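Local coordinates for protein putative oxidoreductase molybdopterin-binding subunit (Sulfolobus tokodaii, PDB 4ZOH) that binds a pterin cytosine dinucleotide cofactor and is probably the molybdopterin-binding subunit of an oxidoreductase related to xanthine dehydrogenase and aldehyde oxidase, at residues A265-L273 against L354-N365. Residues are numbered along the deposited sequence; the frame is centred on the assembly and turned at random.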
ATOM      1  N   ALA A 265     -41.044 -29.380 -34.641  1.00 33.94           N
ATOM      2  CA  ALA A 265     -42.326 -29.676 -35.184  1.00 36.22           C
ATOM      3  C   ALA A 265     -43.096 -28.399 -35.509  1.00 38.97           C
ATOM      4  O   ALA A 265     -43.459 -27.574 -34.633  1.00 36.55           O
ATOM      5  CB  ALA A 265     -43.122 -30.550 -34.214  1.00 35.50           C
ATOM      6  N   VAL A 266     -43.405 -28.282 -36.798  1.00 43.49           N
ATOM      7  CA  VAL A 266     -44.120 -27.109 -37.281  1.00 45.69           C
ATOM      8  C   VAL A 266     -45.376 -27.413 -38.089  1.00 46.74           C
ATOM      9  O   VAL A 266     -45.443 -28.458 -38.786  1.00 44.81           O
ATOM     10  CB  VAL A 266     -43.182 -26.225 -38.135  1.00 44.90           C
ATOM     11  CG1 VAL A 266     -41.952 -25.813 -37.306  1.00 44.27           C
ATOM     12  CG2 VAL A 266     -42.784 -26.906 -39.461  1.00 34.33           C
ATOM     13  N   LYS A 267     -46.337 -26.485 -38.006  1.00 44.92           N
ATOM     14  CA  LYS A 267     -47.331 -26.324 -39.091  1.00 43.95           C
ATOM     15  C   LYS A 267     -46.818 -25.501 -40.287  1.00 48.28           C
ATOM     16  O   LYS A 267     -45.968 -24.578 -40.151  1.00 41.62           O
ATOM     17  CB  LYS A 267     -48.662 -25.861 -38.537  1.00 43.98           C
ATOM     18  CG  LYS A 267     -49.512 -27.100 -38.250  1.00 59.73           C
ATOM     19  CD  LYS A 267     -50.582 -26.891 -37.175  1.00 68.24           C
ATOM     20  CE  LYS A 267     -51.676 -27.958 -37.292  1.00 71.20           C
ATOM     21  NZ  LYS A 267     -52.909 -27.450 -36.621  1.00 77.83           N
ATOM     22  N   LYS A 268     -47.290 -25.877 -41.476  1.00 50.50           N
ATOM     23  CA  LYS A 268     -46.896 -25.206 -42.740  1.00 50.14           C
ATOM     24  C   LYS A 268     -47.112 -23.674 -42.740  1.00 39.48           C
ATOM     25  O   LYS A 268     -46.432 -22.968 -43.468  1.00 41.02           O
ATOM     26  CB  LYS A 268     -47.639 -25.810 -43.943  1.00 55.58           C
ATOM     27  CG  LYS A 268     -47.267 -27.236 -44.264  1.00 57.64           C
ATOM     28  CD  LYS A 268     -46.335 -27.302 -45.444  1.00 60.83           C
ATOM     29  CE  LYS A 268     -46.649 -28.578 -46.192  1.00 59.46           C
ATOM     30  NZ  LYS A 268     -45.358 -29.218 -46.536  1.00 61.63           N
ATOM     31  N   ASP A 269     -48.034 -23.176 -41.918  1.00 41.82           N
ATOM     32  CA  ASP A 269     -48.200 -21.756 -41.781  1.00 48.00           C
ATOM     33  C   ASP A 269     -47.143 -21.082 -40.861  1.00 52.02           C
ATOM     34  O   ASP A 269     -47.339 -19.941 -40.440  1.00 56.82           O
ATOM     35  CB  ASP A 269     -49.634 -21.441 -41.337  1.00 45.26           C
ATOM     36  CG  ASP A 269     -49.870 -21.664 -39.854  1.00 50.72           C
ATOM     37  OD1 ASP A 269     -49.014 -22.310 -39.203  1.00 55.43           O
ATOM     38  OD2 ASP A 269     -50.929 -21.174 -39.328  1.00 41.31           O
ATOM     39  N   GLY A 270     -46.035 -21.780 -40.565  1.00 51.79           N
ATOM     40  CA  GLY A 270     -45.025 -21.304 -39.605  1.00 45.46           C
ATOM     41  C   GLY A 270     -45.349 -21.317 -38.117  1.00 45.73           C
ATOM     42  O   GLY A 270     -44.595 -20.725 -37.326  1.00 52.29           O
ATOM     43  N   THR A 271     -46.457 -21.958 -37.715  1.00 44.57           N
ATOM     44  CA  THR A 271     -46.681 -22.337 -36.294  1.00 47.72           C
ATOM     45  C   THR A 271     -45.552 -23.306 -35.862  1.00 45.43           C
ATOM     46  O   THR A 271     -45.275 -24.306 -36.575  1.00 40.29           O
ATOM     47  CB  THR A 271     -48.102 -22.911 -36.008  1.00 47.40           C
ATOM     48  OG1 THR A 271     -49.116 -21.966 -36.435  1.00 51.48           O
ATOM     49  CG2 THR A 271     -48.319 -23.178 -34.497  1.00 42.02           C
ATOM     50  N   ILE A 272     -44.845 -22.930 -34.780  1.00 41.69           N
ATOM     51  CA  ILE A 272     -43.796 -23.799 -34.180  1.00 39.90           C
ATOM     52  C   ILE A 272     -44.528 -24.496 -33.053  1.00 34.15           C
ATOM     53  O   ILE A 272     -45.065 -23.848 -32.145  1.00 31.72           O
ATOM     54  CB  ILE A 272     -42.549 -23.025 -33.637  1.00 41.11           C
ATOM     55  CG1 ILE A 272     -41.889 -22.091 -34.681  1.00 40.08           C
ATOM     56  CG2 ILE A 272     -41.513 -23.959 -33.047  1.00 36.41           C
ATOM     57  CD1 ILE A 272     -41.206 -22.735 -35.842  1.00 42.41           C
ATOM     58  N   LEU A 273     -44.586 -25.820 -33.109  1.00 36.69           N
ATOM     59  CA  LEU A 273     -45.419 -26.538 -32.126  1.00 34.67           C
ATOM     60  C   LEU A 273     -44.604 -27.070 -30.927  1.00 33.25           C
ATOM     61  O   LEU A 273     -44.989 -26.918 -29.743  1.00 39.65           O
ATOM     62  CB  LEU A 273     -46.201 -27.669 -32.825  1.00 35.59           C
ATOM     63  CG  LEU A 273     -47.201 -27.227 -33.919  1.00 34.82           C
ATOM     64  CD1 LEU A 273     -47.378 -28.353 -34.939  1.00 33.27           C
ATOM     65  CD2 LEU A 273     -48.513 -26.806 -33.271  1.00 33.14           C
ATOM     66  N   LEU A 354     -40.017 -22.943 -44.772  1.00 38.81           N
ATOM     67  CA  LEU A 354     -41.362 -22.714 -45.192  1.00 38.22           C
ATOM     68  C   LEU A 354     -41.606 -21.437 -46.027  1.00 41.16           C
ATOM     69  O   LEU A 354     -42.769 -21.060 -46.180  1.00 48.30           O
ATOM     70  CB  LEU A 354     -42.264 -22.679 -43.958  1.00 39.06           C
ATOM     71  CG  LEU A 354     -42.167 -23.832 -42.926  1.00 40.89           C
ATOM     72  CD1 LEU A 354     -43.305 -23.640 -41.968  1.00 37.30           C
ATOM     73  CD2 LEU A 354     -42.208 -25.221 -43.568  1.00 41.25           C
ATOM     74  N   GLY A 355     -40.566 -20.759 -46.533  1.00 41.85           N
ATOM     75  CA  GLY A 355     -40.702 -19.421 -47.188  1.00 35.59           C
ATOM     76  C   GLY A 355     -41.536 -18.413 -46.403  1.00 42.81           C
ATOM     77  O   GLY A 355     -42.306 -17.649 -46.984  1.00 44.02           O
ATOM     78  N   ILE A 356     -41.453 -18.433 -45.072  1.00 42.45           N
ATOM     79  CA  ILE A 356     -42.118 -17.396 -44.277  1.00 39.56           C
ATOM     80  C   ILE A 356     -41.072 -16.289 -44.010  1.00 43.55           C
ATOM     81  O   ILE A 356     -39.839 -16.538 -43.931  1.00 41.21           O
ATOM     82  CB  ILE A 356     -42.761 -17.916 -42.953  1.00 41.33           C
ATOM     83  CG1 ILE A 356     -43.639 -19.178 -43.177  1.00 53.15           C
ATOM     84  CG2 ILE A 356     -43.597 -16.846 -42.226  1.00 37.37           C
ATOM     85  CD1 ILE A 356     -44.630 -19.100 -44.326  1.00 52.91           C
ATOM     86  N   ASP A 357     -41.585 -15.073 -43.887  1.00 38.25           N
ATOM     87  CA  ASP A 357     -40.810 -13.935 -43.484  1.00 36.59           C
ATOM     88  C   ASP A 357     -40.304 -14.071 -42.041  1.00 31.07           C
ATOM     89  O   ASP A 357     -41.112 -14.370 -41.110  1.00 36.62           O
ATOM     90  CB  ASP A 357     -41.681 -12.688 -43.547  1.00 32.20           C
ATOM     91  CG  ASP A 357     -40.882 -11.460 -43.252  1.00 30.12           C
ATOM     92  OD1 ASP A 357     -39.994 -11.150 -44.059  1.00 29.44           O
ATOM     93  OD2 ASP A 357     -41.135 -10.852 -42.210  1.00 32.80           O
ATOM     94  N   GLN A 358     -39.011 -13.804 -41.860  1.00 31.58           N
ATOM     95  CA  GLN A 358     -38.353 -13.920 -40.539  1.00 32.23           C
ATOM     96  C   GLN A 358     -38.975 -13.047 -39.467  1.00 36.23           C
ATOM     97  O   GLN A 358     -39.016 -13.459 -38.287  1.00 35.97           O
ATOM     98  CB  GLN A 358     -36.854 -13.719 -40.645  1.00 34.69           C
ATOM     99  CG  GLN A 358     -36.369 -12.293 -40.866  1.00 33.65           C
ATOM    100  CD  GLN A 358     -34.877 -12.262 -40.920  1.00 33.44           C
ATOM    101  OE1 GLN A 358     -34.194 -12.673 -39.977  1.00 37.53           O
ATOM    102  NE2 GLN A 358     -34.343 -11.800 -42.030  1.00 35.96           N
ATOM    103  N   TYR A 359     -39.549 -11.883 -39.848  1.00 32.42           N
ATOM    104  CA  TYR A 359     -40.248 -11.091 -38.826  1.00 28.56           C
ATOM    105  C   TYR A 359     -41.676 -11.635 -38.554  1.00 32.98           C
ATOM    106  O   TYR A 359     -42.173 -11.692 -37.370  1.00 26.92           O
ATOM    107  CB  TYR A 359     -40.269  -9.587 -39.165  1.00 27.34           C
ATOM    108  CG  TYR A 359     -40.192  -8.720 -37.909  1.00 26.42           C
ATOM    109  CD1 TYR A 359     -38.947  -8.145 -37.480  1.00 25.71           C
ATOM    110  CD2 TYR A 359     -41.320  -8.508 -37.127  1.00 25.64           C
ATOM    111  CE1 TYR A 359     -38.893  -7.399 -36.302  1.00 24.81           C
ATOM    112  CE2 TYR A 359     -41.271  -7.763 -35.973  1.00 26.64           C
ATOM    113  CZ  TYR A 359     -40.046  -7.211 -35.577  1.00 26.81           C
ATOM    114  OH  TYR A 359     -40.016  -6.467 -34.413  1.00 32.15           O
ATOM    115  N   GLU A 360     -42.331 -12.056 -39.644  1.00 34.97           N
ATOM    116  CA  GLU A 360     -43.748 -12.510 -39.546  1.00 39.44           C
ATOM    117  C   GLU A 360     -43.844 -13.772 -38.651  1.00 32.76           C
ATOM    118  O   GLU A 360     -44.701 -13.873 -37.750  1.00 36.04           O
ATOM    119  CB  GLU A 360     -44.395 -12.739 -40.978  1.00 41.03           C
ATOM    120  CG  GLU A 360     -44.762 -11.447 -41.737  1.00 43.68           C
ATOM    121  CD  GLU A 360     -45.823 -10.589 -41.041  1.00 48.56           C
ATOM    122  OE1 GLU A 360     -46.798 -11.143 -40.487  1.00 49.29           O
ATOM    123  OE2 GLU A 360     -45.678  -9.348 -41.025  1.00 56.28           O
ATOM    124  N   ILE A 361     -42.922 -14.702 -38.861  1.00 34.87           N
ATOM    125  CA  ILE A 361     -42.926 -15.946 -38.048  1.00 33.22           C
ATOM    126  C   ILE A 361     -42.872 -15.641 -36.536  1.00 37.68           C
ATOM    127  O   ILE A 361     -43.613 -16.277 -35.736  1.00 35.64           O
ATOM    128  CB  ILE A 361     -41.837 -16.911 -38.516  1.00 35.07           C
ATOM    129  CG1 ILE A 361     -42.270 -18.344 -38.183  1.00 31.62           C
ATOM    130  CG2 ILE A 361     -40.499 -16.491 -37.939  1.00 33.44           C
ATOM    131  CD1 ILE A 361     -41.462 -19.390 -38.923  1.00 27.20           C
ATOM    132  N   ARG A 362     -42.113 -14.593 -36.162  1.00 31.52           N
ATOM    133  CA  ARG A 362     -42.010 -14.215 -34.774  1.00 33.24           C
ATOM    134  C   ARG A 362     -43.296 -13.556 -34.258  1.00 34.15           C
ATOM    135  O   ARG A 362     -43.734 -13.800 -33.108  1.00 34.24           O
ATOM    136  CB  ARG A 362     -40.700 -13.345 -34.532  1.00 34.96           C
ATOM    137  CG  ARG A 362     -39.389 -14.078 -34.851  1.00 30.98           C
ATOM    138  CD  ARG A 362     -38.118 -13.193 -34.678  1.00 31.73           C
ATOM    139  NE  ARG A 362     -36.949 -14.052 -34.522  1.00 26.39           N
ATOM    140  CZ  ARG A 362     -36.330 -14.695 -35.510  1.00 29.53           C
ATOM    141  NH1 ARG A 362     -36.703 -14.541 -36.790  1.00 26.04           N
ATOM    142  NH2 ARG A 362     -35.304 -15.494 -35.230  1.00 25.22           N
ATOM    143  N   LEU A 363     -43.897 -12.686 -35.080  1.00 37.25           N
ATOM    144  CA  LEU A 363     -45.191 -12.084 -34.715  1.00 40.15           C
ATOM    145  C   LEU A 363     -46.258 -13.187 -34.621  1.00 37.19           C
ATOM    146  O   LEU A 363     -47.139 -13.062 -33.774  1.00 36.26           O
ATOM    147  CB  LEU A 363     -45.656 -10.984 -35.692  1.00 40.97           C
ATOM    148  CG  LEU A 363     -44.849  -9.682 -35.670  1.00 39.12           C
ATOM    149  CD1 LEU A 363     -45.182  -8.932 -36.937  1.00 40.01           C
ATOM    150  CD2 LEU A 363     -45.150  -8.875 -34.422  1.00 36.80           C
ATOM    151  N   LYS A 364     -46.127 -14.237 -35.456  1.00 31.86           N
ATOM    152  CA  LYS A 364     -47.066 -15.362 -35.450  1.00 37.34           C
ATOM    153  C   LYS A 364     -47.012 -16.147 -34.103  1.00 42.13           C
ATOM    154  O   LYS A 364     -48.078 -16.376 -33.448  1.00 36.99           O
ATOM    155  CB  LYS A 364     -46.878 -16.277 -36.672  1.00 38.57           C
ATOM    156  CG  LYS A 364     -47.885 -17.442 -36.668  1.00 41.89           C
ATOM    157  CD  LYS A 364     -48.074 -18.155 -37.986  1.00 48.18           C
ATOM    158  CE  LYS A 364     -49.173 -17.455 -38.793  1.00 60.07           C
ATOM    159  NZ  LYS A 364     -49.232 -17.838 -40.237  1.00 55.85           N
ATOM    160  N   ASN A 365     -45.777 -16.462 -33.655  1.00 39.97           N
ATOM    161  CA  ASN A 365     -45.537 -17.346 -32.509  1.00 32.86           C
ATOM    162  C   ASN A 365     -45.382 -16.721 -31.165  1.00 35.21           C
ATOM    163  O   ASN A 365     -45.413 -17.413 -30.166  1.00 34.38           O
ATOM    164  CB  ASN A 365     -44.372 -18.236 -32.812  1.00 33.66           C
ATOM    165  CG  ASN A 365     -44.677 -19.210 -33.935  1.00 30.30           C
ATOM    166  OD1 ASN A 365     -45.413 -20.170 -33.737  1.00 32.30           O
ATOM    167  ND2 ASN A 365     -44.084 -19.001 -35.087  1.00 31.22           N
TER
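Asn-365, in the last turn of helix 358-365, binds the backbone on the exit side of the hairpin turn, at Gly-270 and Ile-272, with both ends of its amide. Its ND2 donates to Gly-270 O (2.9 Å) at 175°, with the acceptor in the amide plane, while OD1 accepts from Ile-272 N (3.0 Å), which is tilted from the carbonyl plane. A further ND2 bond, to Ile-361 O one helical turn back, fixes the amide's rotation. A leucine in place of Asn-365 would probably leave Gly-270 O and Ile-272 N without these partners and free the hairpin end to shift.

Packing is tight around Gly-270. Ile-361 has CG1 anti to its backbone N (chi1 -153°), carrying it to 3.4 Å from Gly-270 O. A side chain on Gly-270 would press against Ile-361 and Ile-356. Beside it Leu-354 pushes CD1 to 3.4 Å from Lys-267 O and meets Val-266 CG2 tip to tip; helix 336-353 backs Val-266, Ile-272 and Ile-361.

The solvent side, with Asp-269 and Lys-364 exposed, is looser. Lys-364, long enough to span it, bends at chi3 (-88°) and places NZ on a lone pair of Asp-269 O (2.8 Å), whereas its salt bridge to Asp-269 OD2 is long. Asp-269 OD1 accepts from Thr-271 N, closing an Asx turn, and from Thr-271 OG1; the pair probably steadies the bend.

Strands 254-266 and 272-282 form a beta hairpin, its type I turn followed by a G1 bulge where positive phi suits Gly-270, docked on helix 358-365 and the loop leading into it, within the molybdopterin cofactor-binding domain.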